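Local coordinates for protein carbohydrate oxidase (Microdochium nivale, PDB 3RJA) that oxidises the C1 hydroxyl of mono-, oligo- and polysaccharides to the lactone with bound FAD, passing the electrons to molecular oxygen to give hydrogen peroxide, at residues F146-G154 with G258-T266; L447-A455 with Y465-K473. All coordinates share one frame; numbering follows the deposited sequence.

Contact 1 of 2, residues F146-G154 with G258-T266; sequences FGFSSHMHG and GIEGLYYGT. With FAD (flavin-adenine dinucleotide), chain B.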
loop_
_atom_site.group_PDB
_atom_site.type_symbol
_atom_site.label_atom_id
_atom_site.label_comp_id
_atom_site.label_asym_id
_atom_site.label_seq_id
_atom_site.Cartn_x
_atom_site.Cartn_y
_atom_site.Cartn_z
ATOM N N PHE A 146 -1.097 -1.185 -4.916
ATOM C CA PHE A 146 -0.639 -1.005 -6.282
ATOM C C PHE A 146 0.595 -1.869 -6.573
ATOM O O PHE A 146 1.514 -1.929 -5.747
ATOM C CB PHE A 146 -0.309 0.491 -6.540
ATOM C CG PHE A 146 0.089 0.775 -7.972
ATOM C CD1 PHE A 146 -0.886 1.098 -8.925
ATOM C CD2 PHE A 146 1.425 0.678 -8.380
ATOM C CE1 PHE A 146 -0.529 1.370 -10.243
ATOM C CE2 PHE A 146 1.793 0.897 -9.697
ATOM C CZ PHE A 146 0.800 1.268 -10.637
ATOM N N GLY A 147 0.633 -2.507 -7.745
ATOM C CA GLY A 147 1.796 -3.298 -8.138
ATOM C C GLY A 147 1.963 -3.393 -9.655
ATOM O O GLY A 147 1.316 -2.637 -10.420
ATOM N N PHE A 148 2.789 -4.365 -10.082
ATOM C CA PHE A 148 3.126 -4.559 -11.492
ATOM C C PHE A 148 2.069 -5.290 -12.342
ATOM O O PHE A 148 2.342 -5.629 -13.496
ATOM C CB PHE A 148 4.459 -5.312 -11.612
ATOM C CG PHE A 148 5.650 -4.461 -11.359
ATOM C CD1 PHE A 148 6.042 -3.488 -12.291
ATOM C CD2 PHE A 148 6.386 -4.605 -10.183
ATOM C CE1 PHE A 148 7.180 -2.658 -12.052
ATOM C CE2 PHE A 148 7.529 -3.778 -9.938
ATOM C CZ PHE A 148 7.921 -2.819 -10.881
ATOM N N SER A 149 0.889 -5.566 -11.782
ATOM C CA SER A 149 -0.263 -5.963 -12.599
ATOM C C SER A 149 -1.378 -4.907 -12.561
ATOM O O SER A 149 -2.446 -5.115 -13.152
ATOM C CB SER A 149 -0.824 -7.323 -12.149
ATOM O OG SER A 149 0.141 -8.349 -12.316
ATOM N N SER A 150 -1.151 -3.775 -11.893
ATOM C CA SER A 150 -2.237 -2.802 -11.720
ATOM C C SER A 150 -2.689 -2.135 -13.016
ATOM O O SER A 150 -3.869 -1.857 -13.159
ATOM C CB SER A 150 -1.899 -1.727 -10.693
ATOM O OG SER A 150 -1.838 -2.265 -9.397
ATOM N N HIS A 151 -1.780 -1.886 -13.961
ATOM C CA HIS A 151 -2.208 -1.218 -15.208
ATOM C C HIS A 151 -3.166 -2.174 -15.960
ATOM O O HIS A 151 -4.175 -1.759 -16.552
ATOM C CB HIS A 151 -0.990 -0.856 -16.040
ATOM C CG HIS A 151 -1.232 0.191 -17.094
ATOM N ND1 HIS A 151 -1.553 -0.131 -18.403
ATOM C CD2 HIS A 151 -1.089 1.541 -17.061
ATOM C CE1 HIS A 151 -1.663 0.984 -19.110
ATOM N NE2 HIS A 151 -1.379 2.013 -18.324
ATOM N N MET A 152 -2.812 -3.456 -15.926
ATOM C CA MET A 152 -3.580 -4.512 -16.561
ATOM C C MET A 152 -4.862 -4.913 -15.805
ATOM O O MET A 152 -5.883 -5.183 -16.424
ATOM C CB MET A 152 -2.676 -5.755 -16.700
ATOM C CG MET A 152 -3.377 -6.958 -17.302
ATOM S SD MET A 152 -3.616 -6.737 -19.079
ATOM C CE MET A 152 -4.456 -8.288 -19.494
ATOM N N HIS A 153 -4.802 -4.989 -14.474
ATOM C CA HIS A 153 -5.889 -5.638 -13.706
ATOM C C HIS A 153 -6.403 -4.829 -12.519
ATOM O O HIS A 153 -7.246 -5.313 -11.782
ATOM C CB HIS A 153 -5.428 -7.009 -13.173
ATOM C CG HIS A 153 -5.444 -8.109 -14.192
ATOM N ND1 HIS A 153 -6.566 -8.441 -14.924
ATOM C CD2 HIS A 153 -4.480 -8.986 -14.565
ATOM C CE1 HIS A 153 -6.281 -9.441 -15.737
ATOM N NE2 HIS A 153 -5.022 -9.787 -15.538
ATOM N N GLY A 154 -5.868 -3.640 -12.295
ATOM C CA GLY A 154 -6.397 -2.755 -11.248
ATOM C C GLY A 154 -5.762 -2.945 -9.876
ATOM O O GLY A 154 -4.785 -3.693 -9.725
ATOM N N GLY A 258 15.969 4.184 -13.913
ATOM C CA GLY A 258 15.629 3.150 -14.867
ATOM C C GLY A 258 14.122 3.027 -14.963
ATOM O O GLY A 258 13.409 3.400 -14.037
ATOM N N ILE A 259 13.639 2.536 -16.096
ATOM C CA ILE A 259 12.284 2.027 -16.160
ATOM C C ILE A 259 12.308 0.554 -15.733
ATOM O O ILE A 259 13.143 -0.214 -16.210
ATOM C CB ILE A 259 11.691 2.186 -17.581
ATOM C CG1 ILE A 259 11.348 3.668 -17.848
ATOM C CG2 ILE A 259 10.510 1.257 -17.783
ATOM C CD1 ILE A 259 10.999 4.011 -19.345
ATOM N N GLU A 260 11.411 0.165 -14.828
ATOM C CA GLU A 260 11.155 -1.268 -14.623
ATOM C C GLU A 260 9.690 -1.554 -14.851
ATOM O O GLU A 260 8.821 -0.778 -14.453
ATOM C CB GLU A 260 11.439 -1.754 -13.191
ATOM C CG GLU A 260 12.516 -1.088 -12.421
ATOM C CD GLU A 260 12.509 -1.583 -10.967
ATOM O OE1 GLU A 260 12.287 -0.766 -10.060
ATOM O OE2 GLU A 260 12.667 -2.803 -10.754
ATOM N N GLY A 261 9.420 -2.725 -15.394
ATOM C CA GLY A 261 8.071 -3.055 -15.763
ATOM C C GLY A 261 7.803 -4.517 -15.931
ATOM O O GLY A 261 8.727 -5.371 -15.885
ATOM N N LEU A 262 6.513 -4.779 -16.111
ATOM C CA LEU A 262 5.953 -6.088 -16.357
ATOM C C LEU A 262 4.939 -5.979 -17.502
ATOM O O LEU A 262 4.027 -5.143 -17.467
ATOM C CB LEU A 262 5.259 -6.633 -15.097
ATOM C CG LEU A 262 4.877 -8.123 -15.200
ATOM C CD1 LEU A 262 6.126 -8.998 -15.385
ATOM C CD2 LEU A 262 3.991 -8.664 -14.011
ATOM N N TYR A 263 5.120 -6.818 -18.514
ATOM C CA TYR A 263 4.252 -6.820 -19.696
ATOM C C TYR A 263 3.464 -8.121 -19.792
ATOM O O TYR A 263 4.051 -9.231 -19.707
ATOM C CB TYR A 263 5.065 -6.599 -20.980
ATOM C CG TYR A 263 4.186 -6.566 -22.229
ATOM C CD1 TYR A 263 3.466 -5.418 -22.555
ATOM C CD2 TYR A 263 4.076 -7.683 -23.070
ATOM C CE1 TYR A 263 2.649 -5.365 -23.669
ATOM C CE2 TYR A 263 3.252 -7.647 -24.211
ATOM C CZ TYR A 263 2.533 -6.480 -24.494
ATOM O OH TYR A 263 1.711 -6.407 -25.593
ATOM N N TYR A 264 2.144 -7.995 -19.947
ATOM C CA TYR A 264 1.285 -9.163 -20.170
ATOM C C TYR A 264 1.366 -9.605 -21.628
ATOM O O TYR A 264 0.619 -9.102 -22.489
ATOM C CB TYR A 264 -0.165 -8.874 -19.766
ATOM C CG TYR A 264 -0.417 -9.118 -18.301
ATOM C CD1 TYR A 264 0.166 -8.290 -17.321
ATOM C CD2 TYR A 264 -1.211 -10.189 -17.884
ATOM C CE1 TYR A 264 -0.037 -8.524 -15.937
ATOM C CE2 TYR A 264 -1.443 -10.431 -16.522
ATOM C CZ TYR A 264 -0.846 -9.594 -15.550
ATOM O OH TYR A 264 -1.076 -9.834 -14.234
ATOM N N GLY A 265 2.287 -10.536 -21.893
ATOM C CA GLY A 265 2.547 -11.029 -23.253
ATOM C C GLY A 265 4.035 -11.306 -23.468
ATOM O O GLY A 265 4.825 -11.355 -22.502
ATOM N N THR A 266 4.415 -11.506 -24.729
ATOM C CA THR A 266 5.768 -11.990 -25.069
ATOM C C THR A 266 6.772 -10.840 -25.156
ATOM O O THR A 266 6.375 -9.670 -25.310
ATOM C CB THR A 266 5.755 -12.717 -26.435
ATOM O OG1 THR A 266 5.472 -11.756 -27.462
ATOM C CG2 THR A 266 4.683 -13.839 -26.451
HETATM P PA FAD B . -0.455 -2.847 9.154
HETATM O O1A FAD B . -0.681 -4.138 9.893
HETATM O O2A FAD B . 0.622 -1.964 9.731
HETATM O O5B FAD B . -1.832 -2.024 9.114
HETATM C C5B FAD B . -1.955 -0.897 8.254
HETATM C C4B FAD B . -3.259 -0.157 8.598
HETATM O O4B FAD B . -4.377 -1.000 8.316
HETATM C C3B FAD B . -3.360 0.216 10.076
HETATM O O3B FAD B . -4.181 1.380 10.199
HETATM C C2B FAD B . -4.129 -0.976 10.637
HETATM O O2B FAD B . -4.798 -0.770 11.859
HETATM C C1B FAD B . -5.097 -1.243 9.494
HETATM N N9A FAD B . -5.524 -2.639 9.509
HETATM C C8A FAD B . -4.733 -3.779 9.613
HETATM N N7A FAD B . -5.570 -4.851 9.584
HETATM C C5A FAD B . -6.833 -4.418 9.443
HETATM C C6A FAD B . -8.052 -5.100 9.365
HETATM N N6A FAD B . -8.096 -6.450 9.408
HETATM N N1A FAD B . -9.204 -4.349 9.206
HETATM C C2A FAD B . -9.153 -2.960 9.172
HETATM N N3A FAD B . -7.956 -2.281 9.289
HETATM C C4A FAD B . -6.817 -3.020 9.409
HETATM N N1 FAD B . 2.115 -0.521 -1.142
HETATM C C2 FAD B . 1.604 -0.626 -2.441
HETATM O O2 FAD B . 0.513 -0.132 -2.751
HETATM N N3 FAD B . 2.345 -1.366 -3.358
HETATM C C4 FAD B . 3.482 -2.095 -3.063
HETATM O O4 FAD B . 4.022 -2.828 -3.922
HETATM C C4X FAD B . 4.020 -1.908 -1.680
HETATM N N5 FAD B . 5.115 -2.546 -1.304
HETATM C C5X FAD B . 5.578 -2.481 -0.010
HETATM C C6 FAD B . 6.700 -3.247 0.399
HETATM C C7 FAD B . 7.089 -3.294 1.725
HETATM C C7M FAD B . 8.321 -4.116 2.156
HETATM C C8 FAD B . 6.275 -2.668 2.699
HETATM C C8M FAD B . 6.645 -2.712 4.168
HETATM C C9 FAD B . 5.215 -1.862 2.310
HETATM C C9A FAD B . 4.829 -1.771 0.958
HETATM N N10 FAD B . 3.668 -1.074 0.547
HETATM C C10 FAD B . 3.287 -1.051 -0.786
HETATM C "C1'" FAD B . 2.879 -0.304 1.563
HETATM C "C2'" FAD B . 1.708 -1.134 2.071
HETATM O "O2'" FAD B . 0.699 -1.184 1.069
HETATM C "C3'" FAD B . 1.114 -0.489 3.303
HETATM O "O3'" FAD B . 2.121 -0.263 4.266
HETATM C "C4'" FAD B . -0.005 -1.381 3.865
HETATM O "O4'" FAD B . -0.909 -0.588 4.571
HETATM C "C5'" FAD B . 0.553 -2.504 4.745
HETATM O "O5'" FAD B . -0.500 -3.303 5.209
HETATM P P FAD B . -0.266 -4.198 6.545
HETATM O O1P FAD B . -1.467 -5.053 6.816
HETATM O O2P FAD B . 1.028 -5.001 6.398
HETATM O O3P FAD B . -0.040 -3.025 7.609
#
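Tyr264 lays one ring face under the side chain of Met152, whose CG stands almost on the ring normal, 7° off it and 3.7 Å from the centroid. Bent at chi2, the methionine chain leaves SD obliquely placed, 4.5 Å from the same centroid, a Met-aromatic contact beside the central CH-pi contact. His153 approaches with its ring edge turned to the tyrosine face, an offset edge-to-face pair with planes at 80° and centroids 5.3 Å apart. At the far end of the tyrosine, Ser149 OG lies in the ring plane and shares a hydrogen bond of 2.7 Å with Tyr264 OH. Three residues of one short turn and helix thus fix the phenol: Met152 on a face, His153 at an angle, Ser149 at the hydroxyl.

Further along the strand, Phe148 sets the CE1 edge of its ring against the strand backbone. Its CG is anti to the carbonyl carbon (chi1 -77°), which sends the ring along the strand until CE1 is 3.5 Å from Glu260 O, close to the ring plane. At the root of the side chain, Phe148 CB meets Leu262 CB at 3.8 Å. Tyr302 stacks on Phe148. Glu260 OE1 is hydrogen-bonded to Tyr252 OH, and the Glu260 side chain lies about 5 Å from the bound substrate analogue.

At Phe146 the same loop holds the flavin through backbone atoms: FAD N3 donates to Phe146 O at 2.6 Å, and Phe146 N donates to FAD O2. Residues 147-150 form a type I turn, closed by Ser150 N to Gly147 O, with Gly147 N also donating to Ser150 OG. This is a flavin-site loop of the FAD-linked oxidase fold, seated on a strand of the antiparallel substrate-domain sheet.

Contact 2 of 2, residues L447-A455 with Y465-K473; sequences LARLQKLKA and YPQAVRPVK
Gln451 and Val472 are joined by the one direct hydrogen bond of this contact: Val472 N donates to Gln451 O at 3.0 Å, with an N-H...O angle of 174°. The bond is straight at the hydrogen, yet the donor sits 52° out of the carbonyl plane. The helical donor Ala455 N reaches the same oxygen from the opposite face, so two N-H groups grip Gln451 O while the helix keeps its own bond.

A water makes the second polar link. It donates to Gln451 OE1 and accepts from Arg470 N at 2.9 Å, bridging the helix side chain to the tail backbone. Weaker CA-H...O contacts run from Gln451 CA to Arg470 O and from Lys452 CA to Val472 O.

Apolar packing fills the rest. With CG1 anti to the backbone N (chi1 166°), Val469 presses this branch onto the helix, 3.7 Å from Gln451 CG and 4.1 Å from Leu450 CB; its CG2 branch meets Leu447 CD1. The side chain of Gln451 crosses that of Val469 at about a right angle but lies beside that of Val472, pointing the same way, and Val472 CG2 touches its CB and CD. Ala455 CB rests against the tail backbone, 3.5 Å from Lys473 N.

Lys454 uses its chain as an apolar surface: bent at chi2, it runs along Val469 O and puts CG 3.8 Å from Pro471 CB. Its NZ goes on to Asn193 O, while Arg470 NE forms a salt bridge with Asp436. Asn193 OD1 also accepts from Val469 N.

No salt bridge joins helix and tail, so the seam between them rests mainly on shape and backbone groups and should depend little on charge.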
loop_
_atom_site.group_PDB
_atom_site.type_symbol
_atom_site.label_atom_id
_atom_site.label_comp_id
_atom_site.label_asym_id
_atom_site.label_seq_id
_atom_site.Cartn_x
_atom_site.Cartn_y
_atom_site.Cartn_z
ATOM N N LEU A 447 -13.436 12.557 1.244
ATOM C CA LEU A 447 -13.332 12.801 2.686
ATOM C C LEU A 447 -14.669 13.116 3.383
ATOM O O LEU A 447 -14.962 12.552 4.446
ATOM C CB LEU A 447 -12.314 13.905 2.985
ATOM C CG LEU A 447 -12.146 14.252 4.478
ATOM C CD1 LEU A 447 -11.719 13.045 5.315
ATOM C CD2 LEU A 447 -11.182 15.388 4.696
ATOM N N ALA A 448 -15.460 14.022 2.806
ATOM C CA ALA A 448 -16.733 14.409 3.441
ATOM C C ALA A 448 -17.668 13.205 3.607
ATOM O O ALA A 448 -18.256 13.026 4.663
ATOM C CB ALA A 448 -17.442 15.559 2.654
ATOM N N ARG A 449 -17.808 12.389 2.578
ATOM C CA ARG A 449 -18.582 11.151 2.703
ATOM C C ARG A 449 -17.990 10.185 3.763
ATOM O O ARG A 449 -18.741 9.565 4.546
ATOM C CB ARG A 449 -18.702 10.457 1.344
ATOM C CG ARG A 449 -19.600 9.242 1.345
ATOM C CD ARG A 449 -19.863 8.691 -0.057
ATOM N NE ARG A 449 -20.412 7.328 0.043
ATOM C CZ ARG A 449 -20.841 6.591 -0.979
ATOM N NH1 ARG A 449 -20.798 7.073 -2.212
ATOM N NH2 ARG A 449 -21.327 5.370 -0.761
ATOM N N LEU A 450 -16.658 10.102 3.816
ATOM C CA LEU A 450 -15.968 9.228 4.776
ATOM C C LEU A 450 -16.215 9.676 6.222
ATOM O O LEU A 450 -16.375 8.836 7.115
ATOM C CB LEU A 450 -14.459 9.167 4.462
ATOM C CG LEU A 450 -14.118 8.308 3.220
ATOM C CD1 LEU A 450 -12.664 8.475 2.829
ATOM C CD2 LEU A 450 -14.424 6.819 3.447
ATOM N N GLN A 451 -16.264 11.001 6.435
ATOM C CA GLN A 451 -16.528 11.599 7.769
ATOM C C GLN A 451 -17.934 11.271 8.294
ATOM O O GLN A 451 -18.114 10.975 9.492
ATOM C CB GLN A 451 -16.319 13.126 7.749
ATOM C CG GLN A 451 -14.862 13.550 7.620
ATOM C CD GLN A 451 -14.660 15.061 7.504
ATOM O OE1 GLN A 451 -13.588 15.578 7.832
ATOM N NE2 GLN A 451 -15.657 15.756 7.001
ATOM N N LYS A 452 -18.917 11.313 7.396
ATOM C CA LYS A 452 -20.279 10.886 7.711
ATOM C C LYS A 452 -20.307 9.381 8.049
ATOM O O LYS A 452 -20.861 8.960 9.075
ATOM C CB LYS A 452 -21.217 11.201 6.534
ATOM C CG LYS A 452 -21.301 12.701 6.183
ATOM C CD LYS A 452 -22.640 13.066 5.519
ATOM C CE LYS A 452 -22.606 14.460 4.917
ATOM N NZ LYS A 452 -23.872 14.782 4.167
ATOM N N LEU A 453 -19.705 8.574 7.178
ATOM C CA LEU A 453 -19.656 7.118 7.398
ATOM C C LEU A 453 -18.929 6.761 8.717
ATOM O O LEU A 453 -19.276 5.793 9.392
ATOM C CB LEU A 453 -18.961 6.441 6.213
ATOM C CG LEU A 453 -19.119 4.947 6.089
ATOM C CD1 LEU A 453 -20.581 4.613 5.690
ATOM C CD2 LEU A 453 -18.151 4.479 5.010
ATOM N N LYS A 454 -17.938 7.559 9.083
ATOM C CA LYS A 454 -17.225 7.405 10.340
ATOM C C LYS A 454 -18.143 7.659 11.538
ATOM O O LYS A 454 -18.101 6.912 12.526
ATOM C CB LYS A 454 -16.024 8.371 10.385
ATOM C CG LYS A 454 -15.087 8.209 11.573
ATOM C CD LYS A 454 -14.224 6.925 11.485
ATOM C CE LYS A 454 -13.372 6.803 12.723
ATOM N NZ LYS A 454 -12.404 5.668 12.661
ATOM N N ALA A 455 -18.953 8.722 11.454
ATOM C CA ALA A 455 -19.912 9.065 12.510
ATOM C C ALA A 455 -20.916 7.910 12.632
ATOM O O ALA A 455 -21.321 7.559 13.735
ATOM C CB ALA A 455 -20.645 10.424 12.201
ATOM N N TYR A 465 -6.648 6.390 15.442
ATOM C CA TYR A 465 -5.227 6.599 15.299
ATOM C C TYR A 465 -5.050 8.009 14.741
ATOM O O TYR A 465 -6.016 8.601 14.239
ATOM C CB TYR A 465 -4.581 5.507 14.417
ATOM C CG TYR A 465 -5.005 5.434 12.940
ATOM C CD1 TYR A 465 -6.181 4.768 12.550
ATOM C CD2 TYR A 465 -4.196 5.971 11.925
ATOM C CE1 TYR A 465 -6.557 4.683 11.181
ATOM C CE2 TYR A 465 -4.558 5.875 10.556
ATOM C CZ TYR A 465 -5.727 5.211 10.187
ATOM O OH TYR A 465 -6.096 5.095 8.819
ATOM N N PRO A 466 -3.823 8.547 14.797
ATOM C CA PRO A 466 -3.746 9.990 14.550
ATOM C C PRO A 466 -4.081 10.463 13.125
ATOM O O PRO A 466 -4.203 11.681 12.908
ATOM C CB PRO A 466 -2.283 10.339 14.917
ATOM C CG PRO A 466 -1.908 9.305 15.924
ATOM C CD PRO A 466 -2.566 8.026 15.372
ATOM N N GLN A 467 -4.230 9.552 12.160
ATOM C CA GLN A 467 -4.679 9.998 10.840
ATOM C C GLN A 467 -5.937 9.263 10.394
ATOM O O GLN A 467 -6.203 9.138 9.193
ATOM C CB GLN A 467 -3.554 9.982 9.775
ATOM C CG GLN A 467 -2.350 10.872 10.166
ATOM C CD GLN A 467 -1.146 10.801 9.221
ATOM O OE1 GLN A 467 -0.943 9.826 8.498
ATOM N NE2 GLN A 467 -0.314 11.860 9.257
ATOM N N ALA A 468 -6.713 8.790 11.373
ATOM C CA ALA A 468 -8.080 8.332 11.131
ATOM C C ALA A 468 -8.906 9.521 10.665
ATOM O O ALA A 468 -8.671 10.656 11.098
ATOM C CB ALA A 468 -8.712 7.738 12.437
ATOM N N VAL A 469 -9.879 9.251 9.804
ATOM C CA VAL A 469 -10.905 10.213 9.438
ATOM C C VAL A 469 -11.691 10.640 10.709
ATOM O O VAL A 469 -12.000 9.802 11.549
ATOM C CB VAL A 469 -11.829 9.556 8.375
ATOM C CG1 VAL A 469 -13.102 10.315 8.185
ATOM C CG2 VAL A 469 -11.084 9.418 7.010
ATOM N N ARG A 470 -11.998 11.929 10.865
ATOM C CA ARG A 470 -12.869 12.357 11.985
ATOM C C ARG A 470 -14.331 11.953 11.767
ATOM O O ARG A 470 -14.835 12.089 10.659
ATOM C CB ARG A 470 -12.823 13.874 12.210
ATOM C CG ARG A 470 -11.515 14.419 12.685
ATOM C CD ARG A 470 -11.642 15.906 13.142
ATOM N NE ARG A 470 -10.324 16.428 13.496
ATOM C CZ ARG A 470 -9.723 16.199 14.661
ATOM N NH1 ARG A 470 -10.322 15.460 15.592
ATOM N NH2 ARG A 470 -8.521 16.709 14.899
ATOM N N PRO A 471 -15.002 11.441 12.825
ATOM C CA PRO A 471 -16.450 11.262 12.790
ATOM C C PRO A 471 -17.144 12.634 12.786
ATOM O O PRO A 471 -16.993 13.406 13.734
ATOM C CB PRO A 471 -16.755 10.535 14.108
ATOM C CG PRO A 471 -15.623 10.859 14.991
ATOM C CD PRO A 471 -14.423 11.018 14.111
ATOM N N VAL A 472 -17.864 12.933 11.712
ATOM C CA VAL A 472 -18.637 14.181 11.617
ATOM C C VAL A 472 -20.065 13.856 11.179
ATOM O O VAL A 472 -20.297 13.510 10.018
ATOM C CB VAL A 472 -18.001 15.186 10.624
ATOM C CG1 VAL A 472 -18.707 16.539 10.719
ATOM C CG2 VAL A 472 -16.522 15.350 10.905
ATOM N N LYS A 473 -21.012 13.936 12.118
ATOM C CA LYS A 473 -22.438 13.759 11.813
ATOM C C LYS A 473 -22.856 14.666 10.652
ATOM O O LYS A 473 -22.494 15.845 10.578
ATOM C CB LYS A 473 -23.297 14.082 13.037
ATOM C CG LYS A 473 -23.268 13.036 14.130
ATOM C CD LYS A 473 -24.259 13.390 15.238
ATOM C CE LYS A 473 -24.489 12.223 16.191
ATOM N NZ LYS A 473 -25.666 12.476 17.077
ATOM O OXT LYS A 473 -23.549 14.232 9.736
HETATM O O HOH W 1 -11.191 13.914 8.927
#

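How the contacts relate
Contact 1 closes before contact 2 opens along the chain, and the two lie on opposite sides of the chain's centre, with centres 33 Å apart and nearest atoms about 16 Å apart. They share no helix, strand or sheet. Contact 1 links segments with 103 residues between them, joining a loop of the FAD-binding region to strand 258-264 of the eight-stranded antiparallel sheet. Contact 2 is local, folding the last residues back on helix 447-457 within the berberine-like region. Of the two, only contact 1 touches the flavin, through Phe146; contact 2 packs the chain's end, with the side chain of Ala468 about 8 Å from FAD.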